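PDB 4OC9: putative O-acetylhomoserine (Thiol)-lyase from Campylobacter jejuni, which probably forms homocysteine from O-acetylhomoserine and sulfide, using pyridoxal 5'-phosphate as cofactor, as expected of a trans-sulfuration enzyme. Local coordinates for residues D[359-364]-D[415-420]; D[343-348]-D[402-407]; D[294-299]-D[406-411]; D[317-322]-D[337-342]; D[105-110]-D[156-161]. One frame throughout, in Å; residues are numbered along the deposited sequence.

Contact 1: residues D[359-364]-D[415-420]; sequences KTQLFL and IADLKQ
Leaving helix 350-359, the chain turns through residues 360-363 toward strand 364-365, the edge of the small C-terminal sheet, and Asp417 of the last helix, 411-422, gathers this turn by its amides. The Asp417 side chain runs with CG anti to the backbone N (chi1 -177°), which sends its carboxylate off the helix into the loop. Asp417 OD1 takes the amide N of Gln361 at 2.7 Å, on its syn lone pair. Asp417 OD2 takes two more amides, Leu362 N at 2.8 Å from well above the carboxylate plane and Phe363 N at 3.1 Å, nearly in line with the C-O bond though on the same side of the plane. Gln420, one helical turn on, completes the grip. Its NE2 donates to Lys359 O at 3.1 Å almost in a straight line, and also bonds Asp417 OD1, joining the two helix side chains. Thr360 braces the turn from within, its OG1 donating a hydrogen bond to Phe363 O. Beyond the polar patch the Phe363 ring lies beside Leu418: the methyl CD2 sits over one face, 4.1 Å from the ring centroid, while Asp417 OD2 stands at the ring edge. Leu418 suits a helix face that must also meet Val303. Three backbone N-H groups and a glutamine amide thus surround one buried carboxylate, an environment that would be expected to stabilise its negative charge.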
# COMPACT_ATOMS: atom_id res chain seq x y z
N LYS D 359 -16.97 21.20 21.66
CA LYS D 359 -17.92 21.83 20.72
C LYS D 359 -17.56 21.96 19.26
O LYS D 359 -18.45 22.23 18.44
CB LYS D 359 -17.94 23.34 20.88
CG LYS D 359 -19.30 23.90 20.58
CD LYS D 359 -20.23 23.87 21.79
CE LYS D 359 -21.61 24.48 21.45
NZ LYS D 359 -22.44 23.53 20.67
N THR D 360 -16.27 22.01 18.97
CA THR D 360 -15.84 22.17 17.60
C THR D 360 -16.32 21.04 16.73
O THR D 360 -16.36 19.92 17.17
CB THR D 360 -14.33 22.30 17.41
OG1 THR D 360 -13.69 21.19 18.02
CG2 THR D 360 -13.81 23.59 18.00
N GLN D 361 -16.70 21.38 15.50
CA GLN D 361 -17.18 20.40 14.50
C GLN D 361 -16.17 20.15 13.34
O GLN D 361 -16.19 19.09 12.73
CB GLN D 361 -18.54 20.81 13.91
CG GLN D 361 -19.61 21.00 14.97
CD GLN D 361 -19.90 19.73 15.77
OE1 GLN D 361 -19.94 18.62 15.21
NE2 GLN D 361 -20.14 19.87 17.07
N LEU D 362 -15.33 21.13 13.01
CA LEU D 362 -14.31 21.01 11.95
C LEU D 362 -12.96 20.73 12.58
O LEU D 362 -12.19 19.94 12.04
CB LEU D 362 -14.24 22.22 11.04
CG LEU D 362 -15.47 22.47 10.19
CD1 LEU D 362 -15.24 23.72 9.35
CD2 LEU D 362 -15.77 21.26 9.30
N PHE D 363 -12.64 21.42 13.66
CA PHE D 363 -11.41 21.16 14.36
C PHE D 363 -11.70 19.83 15.05
O PHE D 363 -12.65 19.71 15.82
CB PHE D 363 -11.06 22.25 15.33
CG PHE D 363 -10.53 23.49 14.68
CD1 PHE D 363 -11.38 24.45 14.14
CD2 PHE D 363 -9.17 23.72 14.64
CE1 PHE D 363 -10.87 25.61 13.58
CE2 PHE D 363 -8.67 24.86 14.05
CZ PHE D 363 -9.53 25.79 13.50
N LEU D 364 -10.92 18.82 14.70
CA LEU D 364 -11.09 17.51 15.26
C LEU D 364 -10.25 17.32 16.51
O LEU D 364 -9.03 17.54 16.49
CB LEU D 364 -10.69 16.46 14.23
CG LEU D 364 -11.42 16.53 12.90
CD1 LEU D 364 -10.89 15.51 11.93
CD2 LEU D 364 -12.91 16.33 13.08
N ILE D 415 -13.16 29.72 11.08
CA ILE D 415 -13.42 30.81 12.02
C ILE D 415 -14.80 30.63 12.60
O ILE D 415 -14.99 30.72 13.79
CB ILE D 415 -13.26 32.15 11.32
CG1 ILE D 415 -11.77 32.41 11.10
CG2 ILE D 415 -13.81 33.25 12.20
CD1 ILE D 415 -11.45 33.65 10.29
N ALA D 416 -15.77 30.33 11.74
CA ALA D 416 -17.14 30.11 12.20
C ALA D 416 -17.24 28.94 13.20
O ALA D 416 -18.00 29.01 14.16
CB ALA D 416 -18.08 29.86 11.03
N ASP D 417 -16.50 27.87 12.95
CA ASP D 417 -16.54 26.70 13.84
C ASP D 417 -15.96 27.12 15.20
O ASP D 417 -16.49 26.77 16.25
CB ASP D 417 -15.76 25.54 13.22
CG ASP D 417 -15.83 24.27 14.06
OD1 ASP D 417 -16.92 23.93 14.57
OD2 ASP D 417 -14.79 23.59 14.20
N LEU D 418 -14.83 27.83 15.19
CA LEU D 418 -14.21 28.28 16.46
C LEU D 418 -15.06 29.29 17.16
O LEU D 418 -15.18 29.30 18.37
CB LEU D 418 -12.88 28.92 16.23
CG LEU D 418 -11.74 28.05 15.86
CD1 LEU D 418 -10.55 28.91 15.51
CD2 LEU D 418 -11.41 27.13 17.02
N LYS D 419 -15.72 30.12 16.37
CA LYS D 419 -16.56 31.12 16.95
C LYS D 419 -17.67 30.49 17.78
O LYS D 419 -17.89 30.88 18.93
CB LYS D 419 -17.19 32.00 15.87
CG LYS D 419 -17.96 33.20 16.40
CD LYS D 419 -18.55 34.02 15.26
CE LYS D 419 -19.03 35.40 15.71
NZ LYS D 419 -20.09 35.41 16.73
N GLN D 420 -18.40 29.57 17.18
CA GLN D 420 -19.52 28.95 17.91
C GLN D 420 -19.03 28.17 19.13
O GLN D 420 -19.71 28.16 20.15
CB GLN D 420 -20.46 28.16 16.96
CG GLN D 420 -19.88 26.92 16.27
CD GLN D 420 -19.73 25.71 17.19
OE1 GLN D 420 -20.55 25.48 18.07
NE2 GLN D 420 -18.73 24.89 16.92

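Contact 2: residues D[343-348]-D[402-407]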
# COMPACT_ATOMS: atom_id res chain seq x y z
N LEU D 343 -0.65 26.96 16.32
CA LEU D 343 -0.80 28.15 17.16
C LEU D 343 -1.46 27.71 18.47
O LEU D 343 -1.98 26.59 18.55
CB LEU D 343 -1.64 29.21 16.50
CG LEU D 343 -3.14 29.04 16.29
CD1 LEU D 343 -3.88 29.09 17.61
CD2 LEU D 343 -3.66 30.21 15.47
N SER D 344 -1.40 28.56 19.50
CA SER D 344 -2.06 28.21 20.74
C SER D 344 -2.71 29.47 21.26
O SER D 344 -2.44 30.56 20.81
CB SER D 344 -1.13 27.62 21.79
OG SER D 344 -0.23 28.58 22.24
N PHE D 345 -3.68 29.29 22.14
CA PHE D 345 -4.36 30.44 22.72
C PHE D 345 -4.88 30.09 24.11
O PHE D 345 -5.02 28.91 24.45
CB PHE D 345 -5.52 30.98 21.84
CG PHE D 345 -6.69 30.05 21.69
CD1 PHE D 345 -7.73 30.09 22.60
CD2 PHE D 345 -6.75 29.15 20.66
CE1 PHE D 345 -8.81 29.25 22.46
CE2 PHE D 345 -7.82 28.29 20.52
CZ PHE D 345 -8.86 28.35 21.41
N GLU D 346 -5.19 31.13 24.87
CA GLU D 346 -5.70 31.00 26.21
C GLU D 346 -7.20 31.23 26.25
O GLU D 346 -7.70 32.24 25.75
CB GLU D 346 -5.03 32.03 27.15
CG GLU D 346 -3.53 31.88 27.25
CD GLU D 346 -3.13 30.55 27.84
OE1 GLU D 346 -3.73 30.18 28.88
OE2 GLU D 346 -2.20 29.90 27.31
N ALA D 347 -7.93 30.27 26.82
CA ALA D 347 -9.38 30.39 26.96
C ALA D 347 -9.57 31.15 28.28
O ALA D 347 -8.60 31.49 28.93
CB ALA D 347 -10.01 29.03 27.06
N LYS D 348 -10.81 31.43 28.66
CA LYS D 348 -11.10 32.16 29.92
C LYS D 348 -10.54 31.40 31.10
O LYS D 348 -9.89 31.98 31.96
CB LYS D 348 -12.60 32.43 30.09
CG LYS D 348 -13.18 33.37 29.01
CD LYS D 348 -14.67 33.68 29.12
CE LYS D 348 -15.55 32.45 28.98
NZ LYS D 348 -17.00 32.77 28.96
N ILE D 402 -5.03 26.11 24.86
CA ILE D 402 -5.52 25.27 23.77
C ILE D 402 -4.57 25.38 22.62
O ILE D 402 -4.10 26.47 22.32
CB ILE D 402 -6.90 25.72 23.28
CG1 ILE D 402 -7.93 25.26 24.30
CG2 ILE D 402 -7.25 25.06 21.94
CD1 ILE D 402 -9.34 25.73 23.99
N ARG D 403 -4.30 24.24 21.99
CA ARG D 403 -3.39 24.21 20.86
C ARG D 403 -4.21 23.82 19.63
O ARG D 403 -5.04 22.93 19.70
CB ARG D 403 -2.32 23.16 21.06
CG ARG D 403 -1.24 23.21 20.00
CD ARG D 403 -0.26 22.05 19.94
NE ARG D 403 -0.46 20.61 20.03
CZ ARG D 403 -0.89 19.73 19.16
NH1 ARG D 403 -1.50 20.15 18.11
NH2 ARG D 403 -0.90 18.44 19.50
N LEU D 404 -3.98 24.52 18.52
CA LEU D 404 -4.67 24.23 17.30
C LEU D 404 -3.70 23.93 16.19
O LEU D 404 -2.64 24.50 16.12
CB LEU D 404 -5.47 25.45 16.81
CG LEU D 404 -6.56 26.06 17.68
CD1 LEU D 404 -7.22 27.15 16.88
CD2 LEU D 404 -7.59 25.01 18.09
N SER D 405 -4.09 23.01 15.32
CA SER D 405 -3.30 22.68 14.15
C SER D 405 -4.24 23.15 13.02
O SER D 405 -5.29 22.54 12.78
CB SER D 405 -3.02 21.20 14.01
OG SER D 405 -2.33 20.98 12.78
N ILE D 406 -3.84 24.21 12.33
CA ILE D 406 -4.66 24.77 11.29
C ILE D 406 -4.52 24.01 9.98
O ILE D 406 -3.42 23.87 9.44
CB ILE D 406 -4.39 26.26 11.07
CG1 ILE D 406 -4.46 27.03 12.40
CG2 ILE D 406 -5.38 26.84 10.06
CD1 ILE D 406 -5.78 26.95 13.11
N GLY D 407 -5.65 23.53 9.48
CA GLY D 407 -5.70 22.74 8.26
C GLY D 407 -5.84 23.51 6.98
O GLY D 407 -5.53 24.70 6.93
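Leu343 and Phe345 both hold CG between the backbone N and the carbonyl carbon (chi1 70° and 67°), a crowded position that leans their side chains over the neighbouring strand, toward Leu404 and Ile402. Phe345 and Ile402 run alongside each other in the same direction. The CB of Ile402 is over one face of the Phe345 ring, 4.0 Å from its centroid and toward the rim, and its CG2 comes within 3.6 Å of Phe345 CE2. Leu404 meets the same ring from the edge, with Leu404 CG near the ring plane at 3.8 Å from Phe345 CE2. Leu404 CD1 in turn touches Leu343 CD1 at 3.9 Å. The residue types suit these places: beta-branched Ile402 covers the ring face with CB and its two arms, while Leu404 sets its branch point at the edge.

Beneath this apolar layer the strands run antiparallel. Leu343 with Leu404 and Phe345 with Ile402 are hydrogen-bonded pairs, each joined by two backbone bonds; Ile402 N reaches Phe345 O at 2.8 Å. Between them Ser344 and Arg403 form a non-hydrogen-bonded pair, their side chains on the other face, and Ser344 CA makes a 3.1 Å C-H...O contact with Ile402 O.

Both strands are interior to the C-terminal sheet: 342-346 is flanked by strand 315-317 and 401-405 by strand 375-377. Ala353 and Ile356 of helix 350-359 pack on Ile402, while Leu307 of helix 276-309 covers Leu343 and Phe345.

Contact 3: residues D[294-299]-D[406-411]; sequences EKHSQN and IGLENS
The amide nitrogen ND2 of Asn299 is held by two carbonyl groups of the loop 406-411. It donates to Gly407 O at 3.0 Å, the acceptor lying in the plane of the asparagine amide, and makes a weak, bent bond to Glu409 O at 2.8 Å. One turn earlier in the helix, His296 offers ND1 to Ile406 O at 2.8 Å, a nearly straight bond in the plane of the ring. The turn of the imidazole about chi2 (-79°) also presents a face to Leu408, whose CD2 sits over the ring centre at 3.6 Å from the His296 centroid. Lys295 passes the same methyl with CB, and its NZ reaches Leu408 O at 3.2 Å from above the carbonyl plane. Four successive loop carbonyls, 406 to 409, therefore accept from side chains on one face of the long helix 276-309. The loop joins strand 401-405 to helix 411-422, with Asn410 at the N-cap: its OD1 makes weak bonds to Asp412 N and Asp413 N. Glycine suits position 407, where the carboxylate of Glu409 folds back close to the backbone; that carboxylate hydrogen-bonds to Ser374 OG through OE1 and to His12 of a second subunit through OE2. Ile406 wedges its CG2 against Asn299 CB at 3.4 Å, and the branched side chain continues toward Ala300 and Val303.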
# COMPACT_ATOMS: atom_id res chain seq x y z
N GLU D 294 1.86 27.02 2.55
CA GLU D 294 1.42 28.41 2.38
C GLU D 294 -0.05 28.56 2.78
O GLU D 294 -0.40 29.52 3.46
CB GLU D 294 1.67 28.94 0.97
CG GLU D 294 3.17 29.00 0.64
CD GLU D 294 3.52 29.73 -0.66
OE1 GLU D 294 2.59 30.23 -1.34
OE2 GLU D 294 4.73 29.85 -0.96
N LYS D 295 -0.90 27.60 2.39
CA LYS D 295 -2.32 27.66 2.75
C LYS D 295 -2.43 27.49 4.27
O LYS D 295 -3.21 28.16 4.94
CB LYS D 295 -3.13 26.55 2.08
CG LYS D 295 -4.62 26.60 2.39
CD LYS D 295 -5.26 27.83 1.78
CE LYS D 295 -6.76 27.97 2.07
NZ LYS D 295 -7.66 26.90 1.57
N HIS D 296 -1.70 26.52 4.81
CA HIS D 296 -1.74 26.32 6.24
C HIS D 296 -1.42 27.65 6.93
O HIS D 296 -2.07 28.01 7.92
CB HIS D 296 -0.72 25.30 6.75
CG HIS D 296 -1.04 23.87 6.47
ND1 HIS D 296 -1.95 23.15 7.22
CD2 HIS D 296 -0.42 22.97 5.67
CE1 HIS D 296 -1.97 21.91 6.81
NE2 HIS D 296 -1.06 21.77 5.87
N SER D 297 -0.38 28.31 6.43
CA SER D 297 0.08 29.59 7.01
C SER D 297 -0.92 30.70 6.88
O SER D 297 -1.19 31.42 7.82
CB SER D 297 1.44 29.97 6.42
OG SER D 297 2.44 28.99 6.75
N GLN D 298 -1.45 30.87 5.69
CA GLN D 298 -2.45 31.90 5.44
C GLN D 298 -3.67 31.66 6.36
O GLN D 298 -4.18 32.61 6.97
CB GLN D 298 -2.87 31.88 3.97
CG GLN D 298 -1.76 32.27 3.01
CD GLN D 298 -2.07 31.95 1.54
OE1 GLN D 298 -2.79 30.99 1.23
NE2 GLN D 298 -1.46 32.70 0.63
N ASN D 299 -4.16 30.42 6.43
CA ASN D 299 -5.29 30.13 7.30
C ASN D 299 -4.96 30.41 8.76
O ASN D 299 -5.76 31.01 9.47
CB ASN D 299 -5.75 28.70 7.19
CG ASN D 299 -6.56 28.41 5.93
OD1 ASN D 299 -6.99 29.32 5.25
ND2 ASN D 299 -6.81 27.14 5.66
N ILE D 406 -3.84 24.21 12.33
CA ILE D 406 -4.66 24.77 11.29
C ILE D 406 -4.52 24.01 9.98
O ILE D 406 -3.42 23.87 9.44
CB ILE D 406 -4.39 26.26 11.07
CG1 ILE D 406 -4.46 27.03 12.40
CG2 ILE D 406 -5.38 26.84 10.06
CD1 ILE D 406 -5.78 26.95 13.11
N GLY D 407 -5.65 23.53 9.48
CA GLY D 407 -5.70 22.74 8.26
C GLY D 407 -5.84 23.51 6.98
O GLY D 407 -5.53 24.70 6.93
N LEU D 408 -6.30 22.83 5.94
CA LEU D 408 -6.45 23.43 4.61
C LEU D 408 -7.89 23.81 4.28
O LEU D 408 -8.16 24.17 3.16
CB LEU D 408 -5.94 22.48 3.54
CG LEU D 408 -4.48 22.01 3.66
CD1 LEU D 408 -4.19 21.01 2.56
CD2 LEU D 408 -3.52 23.17 3.60
N GLU D 409 -8.79 23.70 5.26
CA GLU D 409 -10.19 24.05 5.02
C GLU D 409 -10.35 25.56 4.73
O GLU D 409 -9.40 26.34 4.85
CB GLU D 409 -11.12 23.76 6.21
CG GLU D 409 -11.17 22.36 6.80
CD GLU D 409 -10.07 22.04 7.81
OE1 GLU D 409 -9.10 22.79 7.99
OE2 GLU D 409 -10.21 21.01 8.49
N ASN D 410 -11.55 25.96 4.34
CA ASN D 410 -11.83 27.37 4.08
C ASN D 410 -11.78 28.14 5.42
O ASN D 410 -12.40 27.73 6.38
CB ASN D 410 -13.16 27.52 3.37
CG ASN D 410 -13.55 28.96 3.18
OD1 ASN D 410 -13.84 29.65 4.14
ND2 ASN D 410 -13.69 29.37 1.94
N SER D 411 -11.02 29.23 5.47
CA SER D 411 -10.85 30.01 6.69
C SER D 411 -12.15 30.53 7.31
O SER D 411 -12.27 30.57 8.53
CB SER D 411 -9.84 31.15 6.47
OG SER D 411 -10.23 32.04 5.41

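Contact 4: residues D[317-322]-D[337-342]; sequences NYPTLA and NFASGL
The edge of the Tyr318 ring faces two carbonyl oxygens of the loop 337-342, Ser340 O and Leu342 O, both close to the ring plane, and Thr320 OG1 also lies at the edge in that plane. One ring face carries CD of the next residue, Pro319, 3.4 Å above the plane and toward the rim. CG stands anti to the backbone N (chi1 -168°), which places it beside the carbonyl carbon. The Tyr318 hydroxyl OH donates to Ser340 O at 2.6 Å, in the plane of that carbonyl, and the ring carbon CD1 lies 3.4 Å from Leu342 O. A water gives the hydroxyl a second partner: it donates to Tyr318 OH at 2.8 Å and accepts from Ala339 N at 2.9 Å, so that the phenol bridges two points of the loop. Ala339 CB packs obliquely on the tyrosine, 3.7 Å from Tyr318 CZ, and also meets Pro319 CG and Thr320 CG2; a small methyl fits among three such neighbours. Ser340 OG is bound to Val184 O. Residues 318 to 321 form a type I beta turn, with Leu321 N bonded to Tyr318 O. Together the two loops lead into and out of helix 327-333, a helical connection between the adjacent antiparallel strands 315-317 and 342-346.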
# COMPACT_ATOMS: atom_id res chain seq x y z
N ASN D 317 -0.88 32.96 20.85
CA ASN D 317 0.53 32.74 20.52
C ASN D 317 0.75 32.40 19.07
O ASN D 317 0.49 31.25 18.67
CB ASN D 317 1.13 31.59 21.24
CG ASN D 317 1.50 31.87 22.63
OD1 ASN D 317 1.68 33.02 23.05
ND2 ASN D 317 1.79 30.82 23.33
N TYR D 318 1.16 33.37 18.28
CA TYR D 318 1.43 33.13 16.85
C TYR D 318 2.40 34.24 16.43
O TYR D 318 2.17 35.40 16.66
CB TYR D 318 0.14 33.02 16.02
CG TYR D 318 0.37 32.51 14.64
CD1 TYR D 318 0.59 31.16 14.41
CD2 TYR D 318 0.29 33.35 13.55
CE1 TYR D 318 0.79 30.68 13.14
CE2 TYR D 318 0.50 32.88 12.27
CZ TYR D 318 0.75 31.53 12.07
OH TYR D 318 0.95 31.08 10.76
N PRO D 319 3.52 33.87 15.81
CA PRO D 319 4.56 34.82 15.44
C PRO D 319 4.24 35.99 14.51
O PRO D 319 4.95 36.97 14.56
CB PRO D 319 5.63 33.92 14.79
CG PRO D 319 5.25 32.52 15.12
CD PRO D 319 3.76 32.55 15.20
N THR D 320 3.19 35.90 13.71
CA THR D 320 2.86 36.98 12.82
C THR D 320 2.23 38.15 13.60
O THR D 320 2.15 39.27 13.08
CB THR D 320 1.88 36.56 11.72
OG1 THR D 320 0.62 36.20 12.30
CG2 THR D 320 2.43 35.45 10.91
N LEU D 321 1.75 37.90 14.82
CA LEU D 321 1.15 38.96 15.63
C LEU D 321 2.28 39.89 16.12
O LEU D 321 3.18 39.46 16.83
CB LEU D 321 0.36 38.37 16.79
CG LEU D 321 -0.87 37.55 16.44
CD1 LEU D 321 -1.49 36.89 17.66
CD2 LEU D 321 -1.89 38.40 15.74
N ALA D 322 2.21 41.16 15.72
CA ALA D 322 3.21 42.18 16.07
C ALA D 322 3.56 42.31 17.55
O ALA D 322 4.67 42.72 17.89
CB ALA D 322 2.76 43.53 15.52
N ASN D 337 7.59 35.19 4.98
CA ASN D 337 6.58 35.75 5.85
C ASN D 337 5.37 34.84 6.16
O ASN D 337 4.22 35.28 6.15
CB ASN D 337 6.11 37.12 5.37
CG ASN D 337 5.49 37.93 6.49
OD1 ASN D 337 6.03 37.99 7.60
ND2 ASN D 337 4.37 38.58 6.21
N PHE D 338 5.63 33.54 6.30
CA PHE D 338 4.62 32.54 6.63
C PHE D 338 5.16 31.89 7.88
O PHE D 338 6.34 31.61 7.95
CB PHE D 338 4.39 31.51 5.53
CG PHE D 338 3.77 32.06 4.26
CD1 PHE D 338 2.48 32.54 4.26
CD2 PHE D 338 4.43 31.94 3.04
CE1 PHE D 338 1.90 33.03 3.11
CE2 PHE D 338 3.85 32.39 1.88
CZ PHE D 338 2.58 32.94 1.91
N ALA D 339 4.31 31.64 8.85
CA ALA D 339 4.73 31.05 10.12
C ALA D 339 4.19 29.66 10.46
O ALA D 339 4.14 29.25 11.62
CB ALA D 339 4.36 32.02 11.21
N SER D 340 3.76 28.95 9.44
CA SER D 340 3.22 27.58 9.57
C SER D 340 1.81 27.53 10.18
O SER D 340 1.19 28.55 10.41
CB SER D 340 4.20 26.66 10.27
OG SER D 340 3.77 25.32 10.16
N GLY D 341 1.31 26.32 10.42
CA GLY D 341 -0.06 26.15 10.93
C GLY D 341 -0.33 25.81 12.35
O GLY D 341 -1.44 25.41 12.68
N LEU D 342 0.66 25.95 13.21
CA LEU D 342 0.45 25.65 14.61
C LEU D 342 0.30 26.93 15.41
O LEU D 342 1.01 27.91 15.17
CB LEU D 342 1.65 24.93 15.18
CG LEU D 342 1.43 24.37 16.57
CD1 LEU D 342 0.39 23.24 16.46
CD2 LEU D 342 2.71 23.82 17.12
O HOH W 1 1.65 32.87 8.79

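Contact 5: residues D[105-110]-D[156-161]; sequences SNKIYG and NPQIAI
The polar link between the loops is made by Lys107, whose NZ donates to Gln158 OE1 at 2.8 Å. Lys107 is extended beyond CG, which carries NZ across to residues 156-161, and Gln158, itself extended with CG anti to the backbone N (chi1 -160°), comes out to meet it. NZ has further partners in a salt bridge to Asp133 and a hydrogen bond to Tyr326 OH.

Apolar contact is slight: Lys107 CD rests against Ala160 CB at 3.9 Å, where a methyl suffices beside the lysine stem.

A ring-amide contact pairs Tyr109 with Asn156: the two side chains run alongside each other, Tyr109 CD1 3.9 Å from Asn156 ND2, their planes 51° apart. Tyr109 OH bonds Arg56 of a third subunit, and in relatives the corresponding tyrosine lies on the pyridoxal ring, consistent with a place at the cofactor site.

Among the backbone groups, Ile108 O and Asn156 O are two acceptors that come within 3.3 Å of each other. Glu152 joins the segments instead, taking Tyr109 N and Asn156 N on its two carboxylate oxygens. Within 105-110, Ser105 OG accepts from Lys107 N at 3.1 Å, an ST turn, and Tyr109 is the N-cap residue of helix 110-119.

Both loops leave the ends of neighbouring parallel strands, 101-105 and 146-152. With the Asp133 carboxylate and the Gln158 carbonyl around it, the Lys107 ammonium would be expected to keep its positive charge.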
# COMPACT_ATOMS: atom_id res chain seq x y z
N SER D 105 16.67 22.28 24.88
CA SER D 105 15.77 23.40 25.09
C SER D 105 14.59 23.03 25.99
O SER D 105 14.04 21.92 25.93
CB SER D 105 15.24 23.91 23.72
OG SER D 105 14.25 24.89 23.89
N ASN D 106 14.21 23.98 26.82
CA ASN D 106 13.11 23.81 27.76
C ASN D 106 11.77 23.99 27.05
O ASN D 106 10.71 23.84 27.65
CB ASN D 106 13.22 24.81 28.92
CG ASN D 106 13.07 26.27 28.48
OD1 ASN D 106 13.28 26.64 27.32
ND2 ASN D 106 12.75 27.11 29.43
N LYS D 107 11.83 24.37 25.78
CA LYS D 107 10.61 24.55 24.99
C LYS D 107 10.60 23.64 23.73
O LYS D 107 11.00 24.06 22.64
CB LYS D 107 10.38 26.01 24.61
CG LYS D 107 10.23 26.91 25.82
CD LYS D 107 9.85 28.33 25.46
CE LYS D 107 9.83 29.15 26.72
NZ LYS D 107 9.30 30.51 26.46
N ILE D 108 10.20 22.39 23.95
CA ILE D 108 10.12 21.39 22.90
C ILE D 108 8.93 20.45 23.04
O ILE D 108 8.17 20.53 24.01
CB ILE D 108 11.37 20.51 22.85
CG1 ILE D 108 11.53 19.73 24.16
CG2 ILE D 108 12.58 21.36 22.52
CD1 ILE D 108 12.74 18.82 24.21
N TYR D 109 8.80 19.58 22.04
CA TYR D 109 7.75 18.60 22.00
C TYR D 109 7.84 17.73 23.23
O TYR D 109 8.91 17.25 23.58
CB TYR D 109 7.83 17.80 20.67
CG TYR D 109 6.88 16.63 20.60
CD1 TYR D 109 5.51 16.83 20.53
CD2 TYR D 109 7.36 15.33 20.53
CE1 TYR D 109 4.64 15.75 20.46
CE2 TYR D 109 6.51 14.24 20.45
CZ TYR D 109 5.14 14.45 20.41
OH TYR D 109 4.30 13.35 20.33
N GLY D 110 6.69 17.55 23.87
CA GLY D 110 6.56 16.76 25.10
C GLY D 110 7.21 15.40 25.03
O GLY D 110 7.90 14.97 25.97
N ASN D 156 6.87 23.49 19.74
CA ASN D 156 5.58 22.85 19.91
C ASN D 156 5.31 22.64 21.40
O ASN D 156 5.94 21.78 22.00
CB ASN D 156 5.60 21.55 19.15
CG ASN D 156 4.29 20.77 19.23
OD1 ASN D 156 3.48 21.00 20.10
ND2 ASN D 156 4.14 19.79 18.36
N PRO D 157 4.26 23.24 21.95
CA PRO D 157 3.20 24.09 21.44
C PRO D 157 3.29 25.57 21.67
O PRO D 157 2.31 26.27 21.38
CB PRO D 157 2.02 23.63 22.29
CG PRO D 157 2.64 23.55 23.62
CD PRO D 157 4.06 23.04 23.39
N GLN D 158 4.40 26.04 22.25
CA GLN D 158 4.52 27.50 22.49
C GLN D 158 4.74 28.36 21.24
O GLN D 158 4.47 29.54 21.26
CB GLN D 158 5.43 27.98 23.61
CG GLN D 158 5.03 29.39 24.00
CD GLN D 158 5.98 30.04 24.98
OE1 GLN D 158 6.87 29.38 25.51
NE2 GLN D 158 5.80 31.33 25.22
N ILE D 159 5.21 27.77 20.16
CA ILE D 159 5.49 28.49 18.93
C ILE D 159 6.64 29.45 19.28
O ILE D 159 6.65 30.61 18.92
CB ILE D 159 4.29 29.23 18.34
CG1 ILE D 159 3.05 28.34 18.16
CG2 ILE D 159 4.60 29.76 16.96
CD1 ILE D 159 2.34 27.99 19.43
N ALA D 160 7.61 28.95 20.04
CA ALA D 160 8.74 29.75 20.43
C ALA D 160 9.83 29.62 19.38
O ALA D 160 10.22 28.51 19.01
CB ALA D 160 9.26 29.30 21.77
N ILE D 161 10.34 30.75 18.93
CA ILE D 161 11.38 30.78 17.93
C ILE D 161 12.76 30.94 18.55
O ILE D 161 13.03 31.88 19.30
CB ILE D 161 11.16 31.90 16.93
CG1 ILE D 161 9.81 31.72 16.26
CG2 ILE D 161 12.27 31.90 15.90
CD1 ILE D 161 9.44 32.79 15.24

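In the fold
Contacts 1 to 4 lie in the C-terminal part of the fold, and contact 2 is a strand pair in the sheet the others border. Contact 1 meets it through Phe363 CE2, 3.7 Å from Ile406 CD1; contact 3 shares Ile406 and Gly407 with it; contact 4 extends it, Asn317 N reaching Ser344 O at 2.9 Å. Gly341 O, 2.7 Å from Ile406 N, ties contact 4 to contacts 2 and 3. Contact 5 joins loops that follow strands of the large sheet, its centre about 14 Å from those of contacts 2 and 4. Ile159 and Pro157 span this interface. Tyr207, next to Lys206, the lysine that carries the pyridoxal phosphate, touches His296 and Ser340 of contacts 3 and 4.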